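Local coordinates for CLIP-associating protein 2 (Mus musculus, PDB 3WOZ) that contributes to the control of microtubule dynamics, this fragment being one of its TOG domains, a HEAT-repeat module that probably engages tubulin or the microtubule, at residues Val87-Thr90 with Gln91-Lys95; Gln193-Leu196 with Ile197-Glu201; Thr208-Leu211 with Gly212-Lys216. All coordinates share one frame; numbering follows the deposited sequence.

Contact 1 of 3, residues Val87-Thr90 with Gln91-Lys95; sequences VLLT and QLLKK
Leu88 and Leu92 reach each other because their first torsions differ: CG of Leu88 stands anti to the backbone N (chi1 172°), which leans the side chain beyond CB toward the following turn, while CG of Leu92 stands anti to its carbonyl carbon (chi1 -79°) and folds back over the Leu88 carbonyl. This i to i+4 pair sits on helix 85-96 of the HEAT-repeat array that makes up the TOG domain. The two side chains run alongside each other in the same direction, and their nearest branches, CD1 of Leu88 and CD1 of Leu92, meet at 3.8 Å. One residue further on, Leu89 and Leu93 repeat the pattern with CD1 of Leu89 4.0 Å from CD1 of Leu93. The two pairs serve different neighbours. Leu88 and Leu92 pack on helices 60-77 and 102-118, whereas Leu89 and Leu93 meet helices 121-133 and 141-155, so this short stretch of helix lies among four others. Four successive backbone bonds of the alpha-helix tie the turns together, from Gln91 N to Val87 O through Lys94 N to Thr90 O, all 3.0 to 3.1 Å long. At the partly exposed edge Gln91 runs alongside Val87, its CG 4.2 Å from Val87 CG1, and a bend at chi2 (-67°) sends the amide outward from the helix with NE2 on the side of Thr90. The hydroxyl of Thr90, a buried residue, bonds to the carbonyl of Phe86 one turn earlier, and the Thr90 side chain also touches Ile127 and Phe131 of helix 121-133. A single water links this hydroxyl to the glutamine: it donates to Thr90 OG1 at 2.7 Å and accepts from Gln91 NE2 at 3.0 Å.

Contact 2 of 3, residues Gln193-Leu196 with Ile197-Glu201; sequences QSVL and ISLFE
Ser198 turns its hydroxyl back onto the preceding turn, placing OG 2.8 Å from Ser194 O and equally 2.8 Å from Val195 O, so that both carbonyls lie within reach of its one proton. Chi1 of 52° holds OG between the backbone N and the carbonyl carbon, the position from which both oxygens can be approached. Each of these oxygens also receives a backbone amide: Ser198 N gives its hydrogen to Ser194 O at 2.8 Å, and Leu199 N to Val195 O at 3.0 Å with an N-H...O angle of 166°. Ile197 N bonds to Gln193 O at 2.7 Å, short and straight (N-H...O 167°); Phe200 N follows on Leu196 O and Glu201 N on Ile197 O. These are the i to i+4 bonds of helix 186-202, part of the helical-repeat solenoid of this TOG domain, with the serine hydroxyl added on the face turned to Glu152 and Ala155 of helix 141-155. Further on, Phe200 O is hydrogen-bonded to Thr204 OG1. The hydroxyl of Ser194 has its main partner in the carbonyl of Ala191, with that of Lys190 also bonded and Glu152 a weak further partner. On the buried flank Val195 and Leu199 extend in the same direction, CG1 of the valine 4.1 Å from CD1 of the leucine; Val195 also packs on Leu148 and Ile151. Leu196 goes to Val173, Val176 and Ile177 of helix 167-179, while CG1 of Ile197 folds back to 3.2 Å from Gln193 O.

Contact 3 of 3, residues Thr208-Leu211 with Gly212-Lys216; sequences TMLL and GALPK
Leu211, Gly212 and Leu214 carry the turn in which helix 204-212 ends. Gly212 keeps helical backbone angles and gives its N-H to Thr208 O at 3.0 Å, whereas Ala213 is the first residue to leave them. The Ala213 amide still reaches Met209 O, a selenomethionine carbonyl, at 3.2 Å. From here the spacing tightens to i to i+3, first weakly at Ala213 N on Leu210 O and then at Leu214 N on Leu211 O, 3.0 Å away; this last donor stands above the carbonyl plane, 62° out of it. This sharp turn brings the Leu214 side chain back over the last helical turn. With CG of Leu214 anti to its carbonyl carbon (chi1 -64°), the side chain slants across that of Leu210, and Leu214 CD1 lies 3.8 Å from Leu210 CD1. The other leucine is looser: Leu211 CD2 is 4.4 Å from Leu214 CD1. Past Leu214 the chain runs through Pro215, the N-cap of helix 216-226. The three leucines divide between two neighbouring helices, Leu210 and Leu214 resting on Val173, Arg170 and Ser174 of helix 167-179, and Leu211 on Ala222 and Leu226 of helix 216-226.

Overall arrangement
The three contacts follow one another along the chain and spread from the middle of the domain to its C-terminal end, their centres lying 5, 18 and 27 Å from the centre of the chain. Contact 1, on helix 85-96, is about 22 Å from contact 2 and 30 Å from contact 3, centre to centre. Contacts 2 and 3 are 15 Å apart, on the successive helices 186-202 and 204-212. Helix 141-155 packs on both contacts 1 and 2; helices 167-179 and 216-226 both border contacts 2 and 3. Shared neighbours thus connect the buried middle of this all-helical solenoid to its terminal helices.

Contact 1 of 3, residues Val87-Thr90 with Gln91-Lys95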
loop_
_atom_site.group_PDB
_atom_site.type_symbol
_atom_site.label_atom_id
_atom_site.label_comp_id
_atom_site.label_asym_id
_atom_site.label_seq_id
_atom_site.Cartn_x
_atom_site.Cartn_y
_atom_site.Cartn_z
ATOM N N VAL A 87 -6.387 4.578 2.057
ATOM C CA VAL A 87 -5.714 4.918 3.306
ATOM C C VAL A 87 -4.843 3.760 3.796
ATOM O O VAL A 87 -3.679 3.958 4.112
ATOM C CB VAL A 87 -6.731 5.348 4.397
ATOM C CG1 VAL A 87 -6.086 5.354 5.776
ATOM C CG2 VAL A 87 -7.321 6.726 4.066
ATOM N N LEU A 88 -5.410 2.555 3.833
ATOM C CA LEU A 88 -4.686 1.375 4.285
ATOM C C LEU A 88 -3.384 1.174 3.512
ATOM O O LEU A 88 -2.312 1.066 4.107
ATOM C CB LEU A 88 -5.571 0.132 4.164
ATOM C CG LEU A 88 -4.940 -1.242 4.411
ATOM C CD1 LEU A 88 -4.422 -1.360 5.845
ATOM C CD2 LEU A 88 -5.950 -2.349 4.091
ATOM N N LEU A 89 -3.492 1.147 2.186
ATOM C CA LEU A 89 -2.372 0.806 1.322
ATOM C C LEU A 89 -1.290 1.891 1.297
ATOM O O LEU A 89 -0.093 1.584 1.411
ATOM C CB LEU A 89 -2.867 0.479 -0.094
ATOM C CG LEU A 89 -1.837 0.134 -1.175
ATOM C CD1 LEU A 89 -0.873 -0.963 -0.706
ATOM C CD2 LEU A 89 -2.535 -0.261 -2.473
ATOM N N THR A 90 -1.708 3.149 1.169
ATOM C CA THR A 90 -0.759 4.250 1.101
ATOM C C THR A 90 -0.035 4.455 2.425
ATOM O O THR A 90 1.171 4.699 2.431
ATOM C CB THR A 90 -1.412 5.585 0.649
ATOM O OG1 THR A 90 -2.465 5.938 1.551
ATOM C CG2 THR A 90 -1.961 5.464 -0.760
ATOM N N GLN A 91 -0.767 4.350 3.536
ATOM C CA GLN A 91 -0.159 4.509 4.853
ATOM C C GLN A 91 0.839 3.389 5.153
ATOM O O GLN A 91 1.881 3.632 5.760
ATOM C CB GLN A 91 -1.219 4.600 5.954
ATOM C CG GLN A 91 -1.965 5.929 6.000
ATOM C CD GLN A 91 -1.076 7.092 6.408
ATOM O OE1 GLN A 91 -0.417 7.049 7.448
ATOM N NE2 GLN A 91 -1.054 8.140 5.589
ATOM N N LEU A 92 0.521 2.173 4.710
ATOM C CA LEU A 92 1.427 1.038 4.875
ATOM C C LEU A 92 2.698 1.215 4.049
ATOM O O LEU A 92 3.788 0.856 4.499
ATOM C CB LEU A 92 0.739 -0.282 4.524
ATOM C CG LEU A 92 -0.205 -0.937 5.535
ATOM C CD1 LEU A 92 -0.784 -2.208 4.922
ATOM C CD2 LEU A 92 0.501 -1.250 6.871
ATOM N N LEU A 93 2.560 1.781 2.850
ATOM C CA LEU A 93 3.723 2.027 1.994
ATOM C C LEU A 93 4.623 3.127 2.559
ATOM O O LEU A 93 5.850 3.041 2.463
ATOM C CB LEU A 93 3.304 2.345 0.558
ATOM C CG LEU A 93 2.742 1.170 -0.247
ATOM C CD1 LEU A 93 2.053 1.692 -1.495
ATOM C CD2 LEU A 93 3.831 0.163 -0.604
ATOM N N LYS A 94 4.011 4.144 3.157
ATOM C CA LYS A 94 4.764 5.180 3.860
ATOM C C LYS A 94 5.538 4.588 5.046
ATOM O O LYS A 94 6.719 4.884 5.227
ATOM C CB LYS A 94 3.839 6.309 4.320
ATOM C CG LYS A 94 3.331 7.186 3.184
ATOM C CD LYS A 94 2.448 8.304 3.708
ATOM C CE LYS A 94 2.381 9.452 2.703
ATOM N NZ LYS A 94 1.344 10.465 3.068
ATOM N N LYS A 95 4.876 3.736 5.825
ATOM C CA LYS A 95 5.523 3.039 6.944
ATOM C C LYS A 95 6.646 2.124 6.470
ATOM O O LYS A 95 7.714 2.081 7.079
ATOM C CB LYS A 95 4.503 2.249 7.771
ATOM C CG LYS A 95 3.589 3.117 8.618
ATOM C CD LYS A 95 4.391 3.995 9.564
ATOM C CE LYS A 95 3.720 5.327 9.762
ATOM N NZ LYS A 95 4.282 6.011 10.946
HETATM O O HOH W 1 -2.514 8.272 2.959
#

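Contact 2 of 3, residues Gln193-Leu196 with Ile197-Glu201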
loop_
_atom_site.group_PDB
_atom_site.type_symbol
_atom_site.label_atom_id
_atom_site.label_comp_id
_atom_site.label_asym_id
_atom_site.label_seq_id
_atom_site.Cartn_x
_atom_site.Cartn_y
_atom_site.Cartn_z
ATOM N N GLN A 193 13.047 -0.507 -12.906
ATOM C CA GLN A 193 13.232 -1.404 -14.045
ATOM C C GLN A 193 12.292 -2.598 -13.971
ATOM O O GLN A 193 11.564 -2.881 -14.924
ATOM C CB GLN A 193 14.680 -1.891 -14.123
ATOM C CG GLN A 193 15.595 -0.953 -14.874
ATOM C CD GLN A 193 17.056 -1.150 -14.536
ATOM O OE1 GLN A 193 17.555 -2.277 -14.515
ATOM N NE2 GLN A 193 17.756 -0.050 -14.275
ATOM N N SER A 194 12.307 -3.282 -12.828
ATOM C CA SER A 194 11.431 -4.422 -12.598
ATOM C C SER A 194 9.963 -4.043 -12.795
ATOM O O SER A 194 9.201 -4.821 -13.368
ATOM C CB SER A 194 11.668 -5.021 -11.206
ATOM O OG SER A 194 11.451 -4.061 -10.188
ATOM N N VAL A 195 9.576 -2.850 -12.340
ATOM C CA VAL A 195 8.207 -2.358 -12.540
ATOM C C VAL A 195 7.888 -2.198 -14.029
ATOM O O VAL A 195 6.874 -2.709 -14.505
ATOM C CB VAL A 195 7.928 -1.050 -11.757
ATOM C CG1 VAL A 195 6.668 -0.349 -12.267
ATOM C CG2 VAL A 195 7.781 -1.351 -10.281
ATOM N N LEU A 196 8.771 -1.518 -14.759
ATOM C CA LEU A 196 8.598 -1.321 -16.201
ATOM C C LEU A 196 8.595 -2.647 -16.953
ATOM O O LEU A 196 7.777 -2.850 -17.849
ATOM C CB LEU A 196 9.669 -0.379 -16.763
ATOM C CG LEU A 196 9.648 1.073 -16.275
ATOM C CD1 LEU A 196 10.823 1.845 -16.849
ATOM C CD2 LEU A 196 8.337 1.769 -16.617
ATOM N N ILE A 197 9.499 -3.545 -16.569
ATOM C CA ILE A 197 9.572 -4.889 -17.138
ATOM C C ILE A 197 8.262 -5.649 -16.916
ATOM O O ILE A 197 7.676 -6.173 -17.868
ATOM C CB ILE A 197 10.773 -5.699 -16.555
ATOM C CG1 ILE A 197 12.115 -5.166 -17.082
ATOM C CG2 ILE A 197 10.627 -7.204 -16.826
ATOM C CD1 ILE A 197 12.383 -5.411 -18.568
ATOM N N SER A 198 7.809 -5.692 -15.665
ATOM C CA SER A 198 6.601 -6.436 -15.303
ATOM C C SER A 198 5.347 -5.912 -16.003
ATOM O O SER A 198 4.533 -6.701 -16.475
ATOM C CB SER A 198 6.404 -6.477 -13.783
ATOM O OG SER A 198 6.470 -5.180 -13.217
ATOM N N LEU A 199 5.199 -4.590 -16.076
ATOM C CA LEU A 199 4.054 -3.987 -16.766
ATOM C C LEU A 199 4.086 -4.257 -18.271
ATOM O O LEU A 199 3.041 -4.472 -18.889
ATOM C CB LEU A 199 3.959 -2.483 -16.488
ATOM C CG LEU A 199 3.703 -2.015 -15.048
ATOM C CD1 LEU A 199 3.620 -0.497 -14.994
ATOM C CD2 LEU A 199 2.447 -2.641 -14.445
ATOM N N PHE A 200 5.287 -4.258 -18.849
ATOM C CA PHE A 200 5.467 -4.592 -20.264
ATOM C C PHE A 200 5.062 -6.040 -20.532
ATOM O O PHE A 200 4.299 -6.308 -21.460
ATOM C CB PHE A 200 6.916 -4.344 -20.702
ATOM C CG PHE A 200 7.179 -4.644 -22.158
ATOM C CD1 PHE A 200 6.835 -3.725 -23.149
ATOM C CD2 PHE A 200 7.785 -5.837 -22.538
ATOM C CE1 PHE A 200 7.079 -3.997 -24.494
ATOM C CE2 PHE A 200 8.033 -6.117 -23.882
ATOM C CZ PHE A 200 7.682 -5.194 -24.860
ATOM N N GLU A 201 5.562 -6.960 -19.708
ATOM C CA GLU A 201 5.261 -8.385 -19.854
ATOM C C GLU A 201 3.816 -8.736 -19.499
ATOM O O GLU A 201 3.286 -9.743 -19.973
ATOM C CB GLU A 201 6.245 -9.237 -19.041
ATOM C CG GLU A 201 7.636 -9.344 -19.669
ATOM C CD GLU A 201 8.585 -10.249 -18.893
ATOM O OE1 GLU A 201 9.750 -9.844 -18.694
ATOM O OE2 GLU A 201 8.176 -11.360 -18.485
#

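Contact 3 of 3, residues Thr208-Leu211 with Gly212-Lys216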
loop_
_atom_site.group_PDB
_atom_site.type_symbol
_atom_site.label_atom_id
_atom_site.label_comp_id
_atom_site.label_asym_id
_atom_site.label_seq_id
_atom_site.Cartn_x
_atom_site.Cartn_y
_atom_site.Cartn_z
ATOM N N THR A 208 2.899 -0.713 -25.132
ATOM C CA THR A 208 3.479 -0.150 -26.352
ATOM C C THR A 208 2.753 1.147 -26.725
ATOM O O THR A 208 3.382 2.129 -27.126
ATOM C CB THR A 208 3.432 -1.159 -27.523
ATOM O OG1 THR A 208 3.858 -2.448 -27.062
ATOM C CG2 THR A 208 4.344 -0.715 -28.668
HETATM N N MSE A 209 1.430 1.137 -26.562
HETATM C CA MSE A 209 0.578 2.299 -26.800
HETATM C C MSE A 209 0.921 3.423 -25.818
HETATM O O MSE A 209 0.979 4.596 -26.196
HETATM C CB MSE A 209 -0.890 1.895 -26.652
HETATM C CG MSE A 209 -1.817 2.418 -27.738
HETATM SE SE MSE A 209 -3.588 1.587 -27.639
HETATM C CE MSE A 209 -4.312 2.599 -26.137
ATOM N N LEU A 210 1.146 3.040 -24.558
ATOM C CA LEU A 210 1.568 3.948 -23.487
ATOM C C LEU A 210 2.864 4.679 -23.860
ATOM O O LEU A 210 2.922 5.907 -23.813
ATOM C CB LEU A 210 1.755 3.150 -22.183
ATOM C CG LEU A 210 1.917 3.723 -20.760
ATOM C CD1 LEU A 210 2.985 4.813 -20.647
ATOM C CD2 LEU A 210 0.600 4.208 -20.172
ATOM N N LEU A 211 3.889 3.912 -24.232
ATOM C CA LEU A 211 5.186 4.459 -24.641
ATOM C C LEU A 211 5.066 5.407 -25.832
ATOM O O LEU A 211 5.715 6.454 -25.862
ATOM C CB LEU A 211 6.169 3.333 -24.984
ATOM C CG LEU A 211 6.662 2.386 -23.887
ATOM C CD1 LEU A 211 7.397 1.209 -24.509
ATOM C CD2 LEU A 211 7.552 3.108 -22.888
ATOM N N GLY A 212 4.232 5.030 -26.801
ATOM C CA GLY A 212 3.986 5.837 -27.995
ATOM C C GLY A 212 3.439 7.218 -27.680
ATOM O O GLY A 212 3.753 8.188 -28.374
ATOM N N ALA A 213 2.635 7.302 -26.622
ATOM C CA ALA A 213 2.034 8.561 -26.186
ATOM C C ALA A 213 2.921 9.342 -25.207
ATOM O O ALA A 213 2.455 10.269 -24.532
ATOM C CB ALA A 213 0.659 8.305 -25.587
ATOM N N LEU A 214 4.199 8.966 -25.144
ATOM C CA LEU A 214 5.197 9.662 -24.329
ATOM C C LEU A 214 6.248 10.332 -25.217
ATOM O O LEU A 214 6.497 9.863 -26.333
ATOM C CB LEU A 214 5.892 8.686 -23.372
ATOM C CG LEU A 214 5.094 7.971 -22.278
ATOM C CD1 LEU A 214 5.985 6.955 -21.576
ATOM C CD2 LEU A 214 4.506 8.955 -21.280
ATOM N N PRO A 215 6.871 11.430 -24.729
ATOM C CA PRO A 215 7.949 12.092 -25.468
ATOM C C PRO A 215 9.152 11.182 -25.730
ATOM O O PRO A 215 9.327 10.167 -25.046
ATOM C CB PRO A 215 8.347 13.249 -24.545
ATOM C CG PRO A 215 7.115 13.541 -23.774
ATOM C CD PRO A 215 6.484 12.204 -23.533
ATOM N N LYS A 216 9.969 11.561 -26.713
ATOM C CA LYS A 216 11.127 10.772 -27.160
ATOM C C LYS A 216 12.129 10.450 -26.046
ATOM O O LYS A 216 12.946 9.535 -26.182
ATOM C CB LYS A 216 11.840 11.489 -28.312
ATOM C CG LYS A 216 11.006 11.627 -29.578
ATOM C CD LYS A 216 11.580 12.687 -30.514
ATOM C CE LYS A 216 10.828 12.740 -31.840
ATOM N NZ LYS A 216 9.389 13.099 -31.682
#